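Local coordinates for uncharacterized protein (Clostridium sporogenes, PDB 4Q0Y), which is of unknown function but adopts a hot-dog, thioesterase-like fold, which makes a link to thioester chemistry conceivable though unproven, at residues B[38-41]-B[42-46]; B[47-50]-B[51-54]; B[121-124]-B[125-129]. All coordinates share one frame; numbering follows the deposited sequence.

Overall arrangement
All three contacts are local, each formed along one continuous piece of chain. Interactions 1 and 3 cover the C-terminal ends of helices 33-44 and 117-126 and the residues just beyond, partly buried, built on backbone hydrogen bonds with apolar side chains meeting beside them. Those two helices touch: the salt bridge between Lys38 NZ and Glu125 OE1 and the packing of Ile42 on Leu123 join interaction 1 to interaction 3. Interaction 2 is the surface member, a polar turn that carries the chain from helix 33-44 into strand 52-55, and Ile52 packs back on the end of interaction 1. Interactions 2 and 3 do not meet, their nearest atoms being about 8 Å apart.

Interaction 1: residues B[38-41]-B[42-46]; sequences KFKV and IMNSL
Ser45 OG lies 2.9 Å from Val41 O and 3.1 Å from Ile42 O, two carbonyl oxygens at the C-terminal end of helix 33-44. A chi1 of 72° places OG between its own backbone N and carbonyl carbon, on the side of these two carbonyl oxygens. Along the helix before it, the backbone ladder consists of i to i+4 bonds: Asn44 N donates to Lys40 O at 2.9 Å and Met43 N to Phe39 O at 3.0 Å, while the bond from Ile42 N to Lys38 O is longer, 3.3 Å.

One turn apart, Phe39 and the selenomethionine Met43 run side by side in the same direction. Met43 CG comes within 3.4 Å of Phe39 CE2, and SE stands 4.4 Å from the ring centroid, 42° off the normal: an oblique Met-aromatic contact. Asn44 ND2 passes near Lys40 CG but is bonded to Ile5 O, and Lys40 NZ reaches Ser6 O and Glu4 of the second subunit. Phe39 packs on Leu8 and Ile11 of strand 4-15 and on Leu91 and Ile93 of strand 83-95, Met43 meets the same two strands through Ile5, Phe89 and Leu91, whereas Lys38 and Ile42 touch helix 117-126.

Interaction 2: residues B[47-50]-B[51-54]; sequences DTSE and GIKK
Ser49 and Gly51 form the tight end of this contact, where the chain reverses through a type I beta turn from Ser49 to Ile52. Ser49 OG, held anti to its own nitrogen (chi1 167°), accepts the N-H of Gly51 at 3.0 Å with an N-H...O angle of 145°. A side-chain oxygen bonded to the amide two residues on is an ST turn, here nested inside the beta turn. The closing bond, from Ile52 N to Ser49 O, is weak at 3.4 Å although nearly straight (163°). Ile52 lays its CG1 4.0 Å from Ser49 OG and its CD1 4.1 Å from Ser49 CB, and this isoleucine also packs on Tyr113 and Leu115 of strand 112-115.

The other end is looser and faces solvent. Asp47 and Lys54 approach across the open end of the bend, with Asp47 OD1 3.9 Å from Lys54 CE and 4.3 Å from Lys54 NZ, beyond salt-bridge range. OD1 takes its hydrogen bond from Tyr113 OH instead.

The chemistry therefore divides: one sound side-chain bond and one weak backbone bond close the turn, and the opposite charges of Asp47 and Lys54 probably add only a modest, solvent-screened attraction between loop and strand.

Interaction 3: residues B[121-124]-B[125-129]; sequences NILK and EIFLN
Leu123 and Phe127 share nearly the same first torsion (chi1 -69° and -67°), each CG lying anti to its carbonyl carbon; together with their spacing of four residues, this sets the two side chains alongside one another, pointing the same way. Leu123 lies in the last turn of alpha-helix 117-126 in the hot-dog-like fold, and Phe127 is the first residue beyond it. Leu123 CD2 lies 4.1 Å from Phe127 CE2, a loose apolar contact. The backbone between them is firmer: Phe127 N donates to Leu123 O at 2.9 Å, and Ile126 N to Ile122 O at 3.0 Å. The bond from Glu125 N to Asn121 O is more bent, 3.2 Å long with an angle of 149° at hydrogen.

The side chains of Ile122 and Ile126 cross at an angle, CG2 of Ile122 lying 3.9 Å from CD1 of Ile126. Ile122 and Leu123 also pack on helix 33-44, and Phe127 is buried against strands 26-30, 68-80 and 83-95. Glu125 runs out extended, its OE1 salt-bridged to Lys38 of helix 33-44.

The Phe127 ring is bordered here in two ways: Ile126 CG2 stands 3.7 Å above its plane, offset toward the rim, and Leu123 O meets its edge, 3.3 Å from CD2.

Interaction 1: residues B[38-41]-B[42-46]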
loop_
_atom_site.group_PDB
_atom_site.type_symbol
_atom_site.label_atom_id
_atom_site.label_comp_id
_atom_site.label_asym_id
_atom_site.label_seq_id
_atom_site.Cartn_x
_atom_site.Cartn_y
_atom_site.Cartn_z
ATOM N N LYS B 38 2.263 1.332 5.702
ATOM C CA LYS B 38 1.343 0.209 5.891
ATOM C C LYS B 38 -0.078 0.655 6.287
ATOM O O LYS B 38 -1.084 0.131 5.746
ATOM C CB LYS B 38 1.890 -0.780 6.903
ATOM C CG LYS B 38 3.093 -1.561 6.425
ATOM C CD LYS B 38 3.754 -2.268 7.593
ATOM C CE LYS B 38 4.957 -3.066 7.212
ATOM N NZ LYS B 38 5.577 -3.750 8.390
ATOM N N PHE B 39 -0.185 1.661 7.148
ATOM C CA PHE B 39 -1.521 2.185 7.536
ATOM C C PHE B 39 -2.215 2.896 6.370
ATOM O O PHE B 39 -3.424 2.746 6.180
ATOM C CB PHE B 39 -1.450 3.101 8.737
ATOM C CG PHE B 39 -2.789 3.313 9.399
ATOM C CD1 PHE B 39 -3.406 2.257 10.055
ATOM C CD2 PHE B 39 -3.461 4.517 9.286
ATOM C CE1 PHE B 39 -4.663 2.426 10.631
ATOM C CE2 PHE B 39 -4.707 4.709 9.873
ATOM C CZ PHE B 39 -5.309 3.659 10.542
ATOM N N LYS B 40 -1.448 3.624 5.562
ATOM C CA LYS B 40 -1.989 4.272 4.346
ATOM C C LYS B 40 -2.673 3.251 3.446
ATOM O O LYS B 40 -3.775 3.491 2.950
ATOM C CB LYS B 40 -0.894 4.996 3.554
ATOM C CG LYS B 40 -1.419 5.752 2.331
ATOM C CD LYS B 40 -0.285 6.340 1.489
ATOM C CE LYS B 40 -0.112 5.649 0.160
ATOM N NZ LYS B 40 0.882 6.343 -0.704
ATOM N N VAL B 41 -1.982 2.144 3.195
ATOM C CA VAL B 41 -2.469 1.110 2.294
ATOM C C VAL B 41 -3.820 0.564 2.791
ATOM O O VAL B 41 -4.764 0.448 2.009
ATOM C CB VAL B 41 -1.427 -0.008 2.101
ATOM C CG1 VAL B 41 -2.024 -1.235 1.427
ATOM C CG2 VAL B 41 -0.251 0.534 1.275
ATOM N N ILE B 42 -3.915 0.288 4.097
ATOM C CA ILE B 42 -5.192 -0.144 4.703
ATOM C C ILE B 42 -6.286 0.908 4.496
ATOM O O ILE B 42 -7.376 0.569 4.004
ATOM C CB ILE B 42 -5.036 -0.466 6.206
ATOM C CG1 ILE B 42 -4.214 -1.745 6.341
ATOM C CG2 ILE B 42 -6.411 -0.574 6.895
ATOM C CD1 ILE B 42 -3.722 -2.015 7.743
HETATM N N MSE B 43 -5.981 2.169 4.819
HETATM C CA MSE B 43 -6.963 3.261 4.721
HETATM C C MSE B 43 -7.452 3.466 3.298
HETATM O O MSE B 43 -8.641 3.743 3.092
HETATM C CB MSE B 43 -6.460 4.574 5.314
HETATM C CG MSE B 43 -6.227 4.504 6.829
HETATM SE SE MSE B 43 -7.869 4.101 7.849
HETATM C CE MSE B 43 -8.861 5.713 7.305
ATOM N N ASN B 44 -6.568 3.319 2.309
ATOM C CA ASN B 44 -6.968 3.416 0.890
ATOM C C ASN B 44 -7.672 2.170 0.321
ATOM O O ASN B 44 -8.143 2.211 -0.817
ATOM C CB ASN B 44 -5.770 3.743 -0.005
ATOM C CG ASN B 44 -5.378 5.205 0.044
ATOM O OD1 ASN B 44 -6.203 6.079 0.329
ATOM N ND2 ASN B 44 -4.158 5.484 -0.332
ATOM N N SER B 45 -7.706 1.077 1.078
ATOM C CA SER B 45 -8.289 -0.164 0.609
ATOM C C SER B 45 -9.538 -0.596 1.390
ATOM O O SER B 45 -10.052 -1.702 1.139
ATOM C CB SER B 45 -7.200 -1.234 0.593
ATOM O OG SER B 45 -6.863 -1.617 1.881
ATOM N N LEU B 46 -10.110 0.301 2.200
ATOM C CA LEU B 46 -11.286 -0.041 3.022
ATOM C C LEU B 46 -12.483 -0.528 2.217
ATOM O O LEU B 46 -13.159 -1.446 2.655
ATOM C CB LEU B 46 -11.735 1.138 3.896
ATOM C CG LEU B 46 -10.721 1.674 4.897
ATOM C CD1 LEU B 46 -11.260 2.956 5.531
ATOM C CD2 LEU B 46 -10.386 0.630 5.934
#

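Interaction 2: residues B[47-50]-B[51-54]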
loop_
_atom_site.group_PDB
_atom_site.type_symbol
_atom_site.label_atom_id
_atom_site.label_comp_id
_atom_site.label_asym_id
_atom_site.label_seq_id
_atom_site.Cartn_x
_atom_site.Cartn_y
_atom_site.Cartn_z
ATOM N N ASP B 47 -12.723 0.064 1.046
ATOM C CA ASP B 47 -13.884 -0.289 0.195
ATOM C C ASP B 47 -13.553 -1.185 -0.995
ATOM O O ASP B 47 -14.466 -1.546 -1.766
ATOM C CB ASP B 47 -14.551 0.994 -0.330
ATOM C CG ASP B 47 -15.157 1.837 0.780
ATOM O OD1 ASP B 47 -15.812 1.266 1.677
ATOM O OD2 ASP B 47 -15.001 3.073 0.741
ATOM N N THR B 48 -12.284 -1.561 -1.162
ATOM C CA THR B 48 -11.825 -2.313 -2.345
ATOM C C THR B 48 -11.019 -3.578 -2.045
ATOM O O THR B 48 -10.440 -4.154 -2.967
ATOM C CB THR B 48 -10.972 -1.397 -3.244
ATOM O OG1 THR B 48 -9.862 -0.899 -2.492
ATOM C CG2 THR B 48 -11.799 -0.233 -3.761
ATOM N N SER B 49 -11.005 -4.038 -0.797
ATOM C CA SER B 49 -10.218 -5.210 -0.401
ATOM C C SER B 49 -11.157 -6.359 -0.026
ATOM O O SER B 49 -12.161 -6.141 0.625
ATOM C CB SER B 49 -9.327 -4.854 0.765
ATOM O OG SER B 49 -8.783 -6.028 1.343
ATOM N N GLU B 50 -10.811 -7.582 -0.429
ATOM C CA GLU B 50 -11.536 -8.786 0.019
ATOM C C GLU B 50 -11.387 -9.050 1.522
ATOM O O GLU B 50 -12.252 -9.693 2.105
ATOM C CB GLU B 50 -11.105 -10.017 -0.770
ATOM C CG GLU B 50 -11.642 -10.007 -2.212
ATOM C CD GLU B 50 -12.990 -10.712 -2.398
ATOM O OE1 GLU B 50 -13.783 -10.827 -1.433
ATOM O OE2 GLU B 50 -13.270 -11.158 -3.535
ATOM N N GLY B 51 -10.331 -8.519 2.143
ATOM C CA GLY B 51 -10.076 -8.683 3.591
ATOM C C GLY B 51 -10.642 -7.606 4.505
ATOM O O GLY B 51 -10.279 -7.555 5.684
ATOM N N ILE B 52 -11.424 -6.668 3.952
ATOM C CA ILE B 52 -12.010 -5.563 4.728
ATOM C C ILE B 52 -13.491 -5.507 4.314
ATOM O O ILE B 52 -13.826 -5.709 3.135
ATOM C CB ILE B 52 -11.271 -4.188 4.523
ATOM C CG1 ILE B 52 -9.763 -4.290 4.840
ATOM C CG2 ILE B 52 -11.912 -3.091 5.372
ATOM C CD1 ILE B 52 -8.932 -3.072 4.479
ATOM N N LYS B 53 -14.365 -5.301 5.291
ATOM C CA LYS B 53 -15.821 -5.243 5.029
ATOM C C LYS B 53 -16.440 -4.110 5.819
ATOM O O LYS B 53 -16.193 -4.004 7.024
ATOM C CB LYS B 53 -16.508 -6.552 5.393
ATOM C CG LYS B 53 -17.950 -6.665 4.886
ATOM C CD LYS B 53 -18.727 -7.854 5.434
ATOM C CE LYS B 53 -20.221 -7.806 5.097
ATOM N NZ LYS B 53 -20.635 -7.630 3.684
ATOM N N LYS B 54 -17.252 -3.284 5.142
ATOM C CA LYS B 54 -18.084 -2.279 5.831
ATOM C C LYS B 54 -19.162 -2.985 6.652
ATOM O O LYS B 54 -19.852 -3.875 6.158
ATOM C CB LYS B 54 -18.737 -1.314 4.834
ATOM C CG LYS B 54 -19.391 -0.087 5.476
ATOM C CD LYS B 54 -20.142 0.768 4.449
ATOM C CE LYS B 54 -19.183 1.549 3.552
ATOM N NZ LYS B 54 -19.896 2.327 2.499
#

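Interaction 3: residues B[121-124]-B[125-129]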
loop_
_atom_site.group_PDB
_atom_site.type_symbol
_atom_site.label_atom_id
_atom_site.label_comp_id
_atom_site.label_asym_id
_atom_site.label_seq_id
_atom_site.Cartn_x
_atom_site.Cartn_y
_atom_site.Cartn_z
ATOM N N ASN B 121 -2.672 -8.581 11.397
ATOM C CA ASN B 121 -1.237 -8.818 11.567
ATOM C C ASN B 121 -0.434 -7.544 11.230
ATOM O O ASN B 121 0.490 -7.155 11.965
ATOM C CB ASN B 121 -0.800 -10.042 10.735
ATOM C CG ASN B 121 -1.410 -11.364 11.236
ATOM O OD1 ASN B 121 -1.918 -11.471 12.359
ATOM N ND2 ASN B 121 -1.365 -12.373 10.390
ATOM N N ILE B 122 -0.847 -6.855 10.164
ATOM C CA ILE B 122 -0.233 -5.573 9.768
ATOM C C ILE B 122 -0.495 -4.498 10.852
ATOM O O ILE B 122 0.418 -3.765 11.231
ATOM C CB ILE B 122 -0.718 -5.112 8.372
ATOM C CG1 ILE B 122 -0.261 -6.103 7.296
ATOM C CG2 ILE B 122 -0.231 -3.696 8.045
ATOM C CD1 ILE B 122 -1.018 -5.968 5.992
ATOM N N LEU B 123 -1.734 -4.407 11.339
ATOM C CA LEU B 123 -2.080 -3.455 12.398
ATOM C C LEU B 123 -1.296 -3.688 13.679
ATOM O O LEU B 123 -0.857 -2.725 14.314
ATOM C CB LEU B 123 -3.576 -3.453 12.688
ATOM C CG LEU B 123 -4.440 -2.871 11.564
ATOM C CD1 LEU B 123 -5.897 -3.217 11.833
ATOM C CD2 LEU B 123 -4.253 -1.374 11.413
ATOM N N LYS B 124 -1.083 -4.965 14.018
ATOM C CA LYS B 124 -0.209 -5.327 15.150
ATOM C C LYS B 124 1.227 -4.825 14.983
ATOM O O LYS B 124 1.821 -4.362 15.951
ATOM C CB LYS B 124 -0.258 -6.827 15.450
ATOM C CG LYS B 124 -1.608 -7.228 16.045
ATOM C CD LYS B 124 -1.891 -8.720 16.069
ATOM C CE LYS B 124 -0.907 -9.495 16.916
ATOM N NZ LYS B 124 -1.317 -10.932 16.984
ATOM N N GLU B 125 1.751 -4.857 13.752
ATOM C CA GLU B 125 3.073 -4.289 13.458
ATOM C C GLU B 125 3.089 -2.763 13.646
ATOM O O GLU B 125 4.035 -2.213 14.236
ATOM C CB GLU B 125 3.564 -4.645 12.046
ATOM C CG GLU B 125 3.844 -6.127 11.878
ATOM C CD GLU B 125 3.981 -6.590 10.437
ATOM O OE1 GLU B 125 3.933 -5.769 9.495
ATOM O OE2 GLU B 125 4.089 -7.822 10.264
ATOM N N ILE B 126 2.058 -2.103 13.134
ATOM C CA ILE B 126 1.952 -0.635 13.193
ATOM C C ILE B 126 1.842 -0.116 14.640
ATOM O O ILE B 126 2.515 0.886 15.000
ATOM C CB ILE B 126 0.747 -0.105 12.389
ATOM C CG1 ILE B 126 0.949 -0.399 10.906
ATOM C CG2 ILE B 126 0.517 1.394 12.619
ATOM C CD1 ILE B 126 -0.339 -0.392 10.109
ATOM N N PHE B 127 1.033 -0.797 15.443
ATOM C CA PHE B 127 0.737 -0.364 16.809
ATOM C C PHE B 127 1.574 -1.060 17.899
ATOM O O PHE B 127 1.299 -0.876 19.087
ATOM C CB PHE B 127 -0.769 -0.421 17.063
ATOM C CG PHE B 127 -1.521 0.588 16.250
ATOM C CD1 PHE B 127 -1.462 1.946 16.600
ATOM C CD2 PHE B 127 -2.169 0.224 15.070
ATOM C CE1 PHE B 127 -2.077 2.893 15.820
ATOM C CE2 PHE B 127 -2.782 1.168 14.276
ATOM C CZ PHE B 127 -2.745 2.513 14.657
ATOM N N LEU B 128 2.625 -1.785 17.513
ATOM C CA LEU B 128 3.563 -2.384 18.478
ATOM C C LEU B 128 4.347 -1.266 19.184
ATOM O O LEU B 128 4.868 -0.389 18.499
ATOM C CB LEU B 128 4.569 -3.302 17.754
ATOM C CG LEU B 128 5.701 -3.990 18.536
ATOM C CD1 LEU B 128 5.127 -4.931 19.578
ATOM C CD2 LEU B 128 6.608 -4.739 17.579
ATOM N N ASN B 129 4.410 -1.306 20.519
ATOM C CA ASN B 129 5.244 -0.380 21.312
ATOM C C ASN B 129 5.057 1.113 20.977
ATOM O O ASN B 129 6.038 1.833 20.688
ATOM C CB ASN B 129 6.736 -0.753 21.189
ATOM C CG ASN B 129 7.051 -2.133 21.725
ATOM O OD1 ASN B 129 6.482 -2.574 22.722
ATOM N ND2 ASN B 129 7.985 -2.812 21.074
#